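Local structure of alpha-glucosidase (Bacteroides thetaiotaomicron, 5XFM) at residues S216-S224 against Y232-E240. The protein hydrolyses beta-L-arabinopyranosides and alpha-galactosides, as a bifunctional glycoside hydrolase of family 97. The protein carries 1 engineered substitution. Sequence-based numbering, arbitrary orientation.
Sequences SRYCGSRLS and YTVAFPMAE
Tyr232 meets Leu223 through its CB, 3.9 Å from Leu223 CD1, the two side chains crossing at about a right angle, while Phe199 packs edge-to-face with the tyrosine ring. Thr233 is gripped by Ser224 at both ends of its backbone: Ser224 N donates to Thr233 O, and Thr233 N donates to Ser224 OG at 3.0 Å. That hydroxyl reaches back because chi1 of 67° sets it between its own backbone N and carbonyl carbon. Val234 forms a non-hydrogen-bonded pair with Leu223 and rests CG1 on Ser221 CB, 3.7 Å away. Ala235 makes the hydrogen-bonded pair with Arg222; the bond from Ala235 N to Arg222 O is nearly straight (177°), and the return bond runs from Arg222 N to Ala235 O. Ala235 CB also sits over the centre of one guanidinium face, 4.0 Å above its plane. Phe236 O takes a weak, bent bond from Arg222 NH1 at 2.7 Å, whereas Arg222 NE is held by His191 O. With Arg222 cut back to an alanine, Phe236 O and His191 O would probably lose these donors, and a gap would be likely to open beside Ala235 CB and Met238 CG. On the Phe236 ring, Cys219 SG lies over one face, 4.1 Å from the centroid, and Ser221 OG approaches the edge; Tyr218, whose OH bonds to Glu142, meets it with ring planes at 84°. Pro237 sets CD against Cys219 SG, 3.6 Å away, and Met238 crosses the arginine at about a right angle, its CG touching Arg222 NH2. The loop leading in (218-220) thus packs on the loop leading out (236-237), extending a short antiparallel beta hairpin whose strand 231-235 joins strand 136-147 in the N-terminal beta-sandwich of galactose-mutarotase type.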
ATOM      1  N   SER A 216      -9.211 -10.050  11.067  1.00 17.20           N
ATOM      2  CA  SER A 216     -10.570 -10.118  11.587  1.00 18.86           C
ATOM      3  C   SER A 216     -10.662  -9.800  13.084  1.00 20.81           C
ATOM      4  O   SER A 216     -11.746  -9.535  13.599  1.00 22.23           O
ATOM      5  CB  SER A 216     -11.174 -11.496  11.286  1.00 18.97           C
ATOM      6  OG  SER A 216     -10.516 -12.522  11.998  1.00 30.74           O
ATOM      7  N   ARG A 217      -9.531  -9.843  13.784  1.00 28.85           N
ATOM      8  CA  ARG A 217      -9.528  -9.674  15.237  1.00 26.31           C
ATOM      9  C   ARG A 217      -9.466  -8.212  15.695  1.00 23.45           C
ATOM     10  O   ARG A 217      -9.409  -7.939  16.888  1.00 21.29           O
ATOM     11  CB  ARG A 217      -8.370 -10.467  15.853  1.00 23.88           C
ATOM     12  CG  ARG A 217      -8.670 -11.961  15.972  1.00 33.48           C
ATOM     13  CD  ARG A 217      -7.422 -12.800  16.185  1.00 36.71           C
ATOM     14  NE  ARG A 217      -6.527 -12.760  15.032  1.00 43.67           N
ATOM     15  CZ  ARG A 217      -5.240 -13.098  15.069  1.00 50.81           C
ATOM     16  NH1 ARG A 217      -4.686 -13.500  16.209  1.00 46.37           N
ATOM     17  NH2 ARG A 217      -4.503 -13.029  13.966  1.00 43.48           N
ATOM     18  N   TYR A 218      -9.504  -7.268  14.762  1.00 19.77           N
ATOM     19  CA  TYR A 218      -9.459  -5.862  15.144  1.00 18.68           C
ATOM     20  C   TYR A 218     -10.101  -4.994  14.071  1.00 22.56           C
ATOM     21  O   TYR A 218     -10.591  -5.492  13.059  1.00 26.82           O
ATOM     22  CB  TYR A 218      -8.015  -5.420  15.377  1.00 19.90           C
ATOM     23  CG  TYR A 218      -7.781  -4.469  16.541  1.00 19.32           C
ATOM     24  CD1 TYR A 218      -7.736  -4.940  17.850  1.00 17.48           C
ATOM     25  CD2 TYR A 218      -7.539  -3.116  16.326  1.00 17.36           C
ATOM     26  CE1 TYR A 218      -7.489  -4.095  18.917  1.00 16.44           C
ATOM     27  CE2 TYR A 218      -7.288  -2.254  17.392  1.00 23.55           C
ATOM     28  CZ  TYR A 218      -7.264  -2.751  18.687  1.00 26.40           C
ATOM     29  OH  TYR A 218      -7.017  -1.908  19.752  1.00 14.96           O
ATOM     30  N   CYS A 219     -10.084  -3.688  14.301  1.00 18.04           N
ATOM     31  CA  CYS A 219     -10.524  -2.727  13.304  1.00 20.72           C
ATOM     32  C   CYS A 219      -9.294  -2.131  12.632  1.00 19.78           C
ATOM     33  O   CYS A 219      -8.188  -2.229  13.161  1.00 17.39           O
ATOM     34  CB  CYS A 219     -11.364  -1.627  13.956  1.00 19.18           C
ATOM     35  SG  CYS A 219     -10.460  -0.706  15.231  1.00 18.57           S
ATOM     36  N   GLY A 220      -9.483  -1.524  11.466  1.00 22.58           N
ATOM     37  CA  GLY A 220      -8.427  -0.738  10.853  1.00 19.49           C
ATOM     38  C   GLY A 220      -8.380   0.600  11.567  1.00 17.54           C
ATOM     39  O   GLY A 220      -9.421   1.134  11.940  1.00 15.92           O
ATOM     40  N   SER A 221      -7.187   1.139  11.786  1.00 15.74           N
ATOM     41  CA  SER A 221      -7.082   2.419  12.478  1.00 20.22           C
ATOM     42  C   SER A 221      -6.481   3.495  11.582  1.00 17.33           C
ATOM     43  O   SER A 221      -6.025   3.215  10.472  1.00 15.43           O
ATOM     44  CB  SER A 221      -6.258   2.274  13.758  1.00 18.63           C
ATOM     45  OG  SER A 221      -7.000   1.604  14.762  1.00 16.42           O
ATOM     46  N   ARG A 222      -6.481   4.724  12.083  1.00 13.59           N
ATOM     47  CA  ARG A 222      -5.964   5.866  11.337  1.00 16.66           C
ATOM     48  C   ARG A 222      -5.405   6.892  12.321  1.00 19.31           C
ATOM     49  O   ARG A 222      -5.414   6.656  13.532  1.00 20.33           O
ATOM     50  CB  ARG A 222      -7.058   6.500  10.489  1.00 17.39           C
ATOM     51  CG  ARG A 222      -8.035   7.292  11.319  1.00 17.11           C
ATOM     52  CD  ARG A 222      -9.170   7.838  10.511  1.00 22.30           C
ATOM     53  NE  ARG A 222     -10.052   8.618  11.363  1.00 19.45           N
ATOM     54  CZ  ARG A 222     -11.044   8.099  12.068  1.00 20.13           C
ATOM     55  NH1 ARG A 222     -11.270   6.797  12.019  1.00 25.54           N
ATOM     56  NH2 ARG A 222     -11.797   8.880  12.829  1.00 23.55           N
ATOM     57  N   LEU A 223      -4.904   8.017  11.820  1.00 15.12           N
ATOM     58  CA  LEU A 223      -4.465   9.086  12.716  1.00 18.76           C
ATOM     59  C   LEU A 223      -5.544  10.156  12.872  1.00 16.97           C
ATOM     60  O   LEU A 223      -6.250  10.495  11.909  1.00 15.52           O
ATOM     61  CB  LEU A 223      -3.154   9.726  12.229  1.00 19.28           C
ATOM     62  CG  LEU A 223      -1.864   8.919  12.421  1.00 18.60           C
ATOM     63  CD1 LEU A 223      -0.625   9.762  12.128  1.00 14.36           C
ATOM     64  CD2 LEU A 223      -1.795   8.302  13.808  1.00 14.92           C
ATOM     65  N   SER A 224      -5.695  10.655  14.097  1.00 12.32           N
ATOM     66  CA  SER A 224      -6.609  11.762  14.369  1.00 13.56           C
ATOM     67  C   SER A 224      -6.067  13.071  13.806  1.00 18.99           C
ATOM     68  O   SER A 224      -4.971  13.124  13.251  1.00 18.39           O
ATOM     69  CB  SER A 224      -6.841  11.937  15.872  1.00 18.30           C
ATOM     70  OG  SER A 224      -5.656  12.361  16.532  1.00 16.65           O
ATOM     71  N   TYR A 232      -0.517  13.237  17.328  1.00 25.97           N
ATOM     72  CA  TYR A 232      -1.475  12.474  16.540  1.00 21.97           C
ATOM     73  C   TYR A 232      -1.843  11.216  17.300  1.00 21.32           C
ATOM     74  O   TYR A 232      -0.970  10.483  17.718  1.00 18.47           O
ATOM     75  CB  TYR A 232      -0.891  12.103  15.175  1.00 24.80           C
ATOM     76  CG  TYR A 232      -0.557  13.295  14.323  1.00 23.04           C
ATOM     77  CD1 TYR A 232       0.666  13.934  14.449  1.00 25.42           C
ATOM     78  CD2 TYR A 232      -1.468  13.788  13.400  1.00 21.19           C
ATOM     79  CE1 TYR A 232       0.978  15.027  13.679  1.00 24.69           C
ATOM     80  CE2 TYR A 232      -1.160  14.875  12.619  1.00 20.41           C
ATOM     81  CZ  TYR A 232       0.063  15.494  12.762  1.00 20.14           C
ATOM     82  OH  TYR A 232       0.378  16.593  11.999  1.00 21.36           O
ATOM     83  N   THR A 233      -3.134  10.976  17.482  1.00 22.15           N
ATOM     84  CA  THR A 233      -3.602   9.826  18.245  1.00 16.22           C
ATOM     85  C   THR A 233      -4.226   8.769  17.334  1.00 19.35           C
ATOM     86  O   THR A 233      -4.882   9.088  16.339  1.00 19.94           O
ATOM     87  CB  THR A 233      -4.613  10.264  19.315  1.00 16.23           C
ATOM     88  OG1 THR A 233      -3.953  11.138  20.234  1.00 22.75           O
ATOM     89  CG2 THR A 233      -5.167   9.069  20.082  1.00 16.95           C
ATOM     90  N   VAL A 234      -3.984   7.507  17.661  1.00 19.76           N
ATOM     91  CA  VAL A 234      -4.611   6.404  16.956  1.00 16.05           C
ATOM     92  C   VAL A 234      -6.123   6.479  17.139  1.00 18.86           C
ATOM     93  O   VAL A 234      -6.624   6.455  18.264  1.00 21.60           O
ATOM     94  CB  VAL A 234      -4.097   5.048  17.461  1.00 21.76           C
ATOM     95  CG1 VAL A 234      -4.915   3.903  16.837  1.00 16.30           C
ATOM     96  CG2 VAL A 234      -2.614   4.901  17.146  1.00 18.10           C
ATOM     97  N   ALA A 235      -6.846   6.604  16.032  1.00 15.20           N
ATOM     98  CA  ALA A 235      -8.295   6.708  16.080  1.00 15.01           C
ATOM     99  C   ALA A 235      -8.947   5.477  15.464  1.00 19.41           C
ATOM    100  O   ALA A 235      -8.451   4.938  14.471  1.00 18.24           O
ATOM    101  CB  ALA A 235      -8.763   7.974  15.361  1.00 19.21           C
ATOM    102  N   PHE A 236     -10.068   5.050  16.043  1.00 16.31           N
ATOM    103  CA  PHE A 236     -10.824   3.917  15.527  1.00 16.83           C
ATOM    104  C   PHE A 236     -11.799   4.417  14.453  1.00 26.39           C
ATOM    105  O   PHE A 236     -12.011   5.627  14.335  1.00 19.38           O
ATOM    106  CB  PHE A 236     -11.566   3.212  16.669  1.00 16.01           C
ATOM    107  CG  PHE A 236     -10.668   2.436  17.589  1.00 18.08           C
ATOM    108  CD1 PHE A 236      -9.355   2.159  17.234  1.00 15.12           C
ATOM    109  CD2 PHE A 236     -11.129   2.007  18.827  1.00 17.83           C
ATOM    110  CE1 PHE A 236      -8.524   1.458  18.087  1.00 17.90           C
ATOM    111  CE2 PHE A 236     -10.302   1.304  19.684  1.00 19.49           C
ATOM    112  CZ  PHE A 236      -8.998   1.030  19.313  1.00 18.05           C
ATOM    113  N   PRO A 237     -12.390   3.498  13.659  1.00 20.58           N
ATOM    114  CA  PRO A 237     -13.290   3.949  12.587  1.00 16.58           C
ATOM    115  C   PRO A 237     -14.489   4.756  13.082  1.00 22.75           C
ATOM    116  O   PRO A 237     -14.886   4.647  14.243  1.00 18.51           O
ATOM    117  CB  PRO A 237     -13.752   2.636  11.931  1.00 17.59           C
ATOM    118  CG  PRO A 237     -13.348   1.538  12.871  1.00 22.32           C
ATOM    119  CD  PRO A 237     -12.154   2.045  13.604  1.00 17.75           C
ATOM    120  N   MET A 238     -15.047   5.578  12.195  1.00 18.18           N
ATOM    121  CA  MET A 238     -16.217   6.380  12.516  1.00 15.95           C
ATOM    122  C   MET A 238     -17.489   5.533  12.524  1.00 16.48           C
ATOM    123  O   MET A 238     -17.621   4.601  11.740  1.00 16.39           O
ATOM    124  CB  MET A 238     -16.344   7.534  11.521  1.00 23.87           C
ATOM    125  CG  MET A 238     -15.097   8.402  11.467  1.00 24.32           C
ATOM    126  SD  MET A 238     -15.041   9.454  10.012  1.00 26.63           S
ATOM    127  CE  MET A 238     -14.923   8.231   8.712  1.00 22.06           C
ATOM    128  N   ALA A 239     -18.415   5.868  13.416  1.00 10.81           N
ATOM    129  CA  ALA A 239     -19.651   5.127  13.571  1.00 12.78           C
ATOM    130  C   ALA A 239     -20.491   5.133  12.294  1.00 19.39           C
ATOM    131  O   ALA A 239     -21.204   4.175  12.003  1.00 16.45           O
ATOM    132  CB  ALA A 239     -20.456   5.699  14.736  1.00 11.22           C
ATOM    133  N   GLU A 240     -20.389   6.207  11.522  1.00 17.67           N
ATOM    134  CA  GLU A 240     -21.189   6.342  10.314  1.00 18.58           C
ATOM    135  C   GLU A 240     -20.702   5.457   9.168  1.00 17.14           C
ATOM    136  O   GLU A 240     -21.375   5.357   8.149  1.00 19.24           O
ATOM    137  CB  GLU A 240     -21.222   7.803   9.848  1.00 21.83           C
ATOM    138  CG  GLU A 240     -21.948   8.757  10.787  1.00 19.21           C
ATOM    139  CD  GLU A 240     -21.072   9.216  11.941  1.00 27.52           C
ATOM    140  OE1 GLU A 240     -19.879   8.840  11.974  1.00 19.30           O
ATOM    141  OE2 GLU A 240     -21.580   9.951  12.817  1.00 32.80           O
TER
HETATM  142  O   HOH W   1      -3.971  13.808  19.130  1.00 20.82           O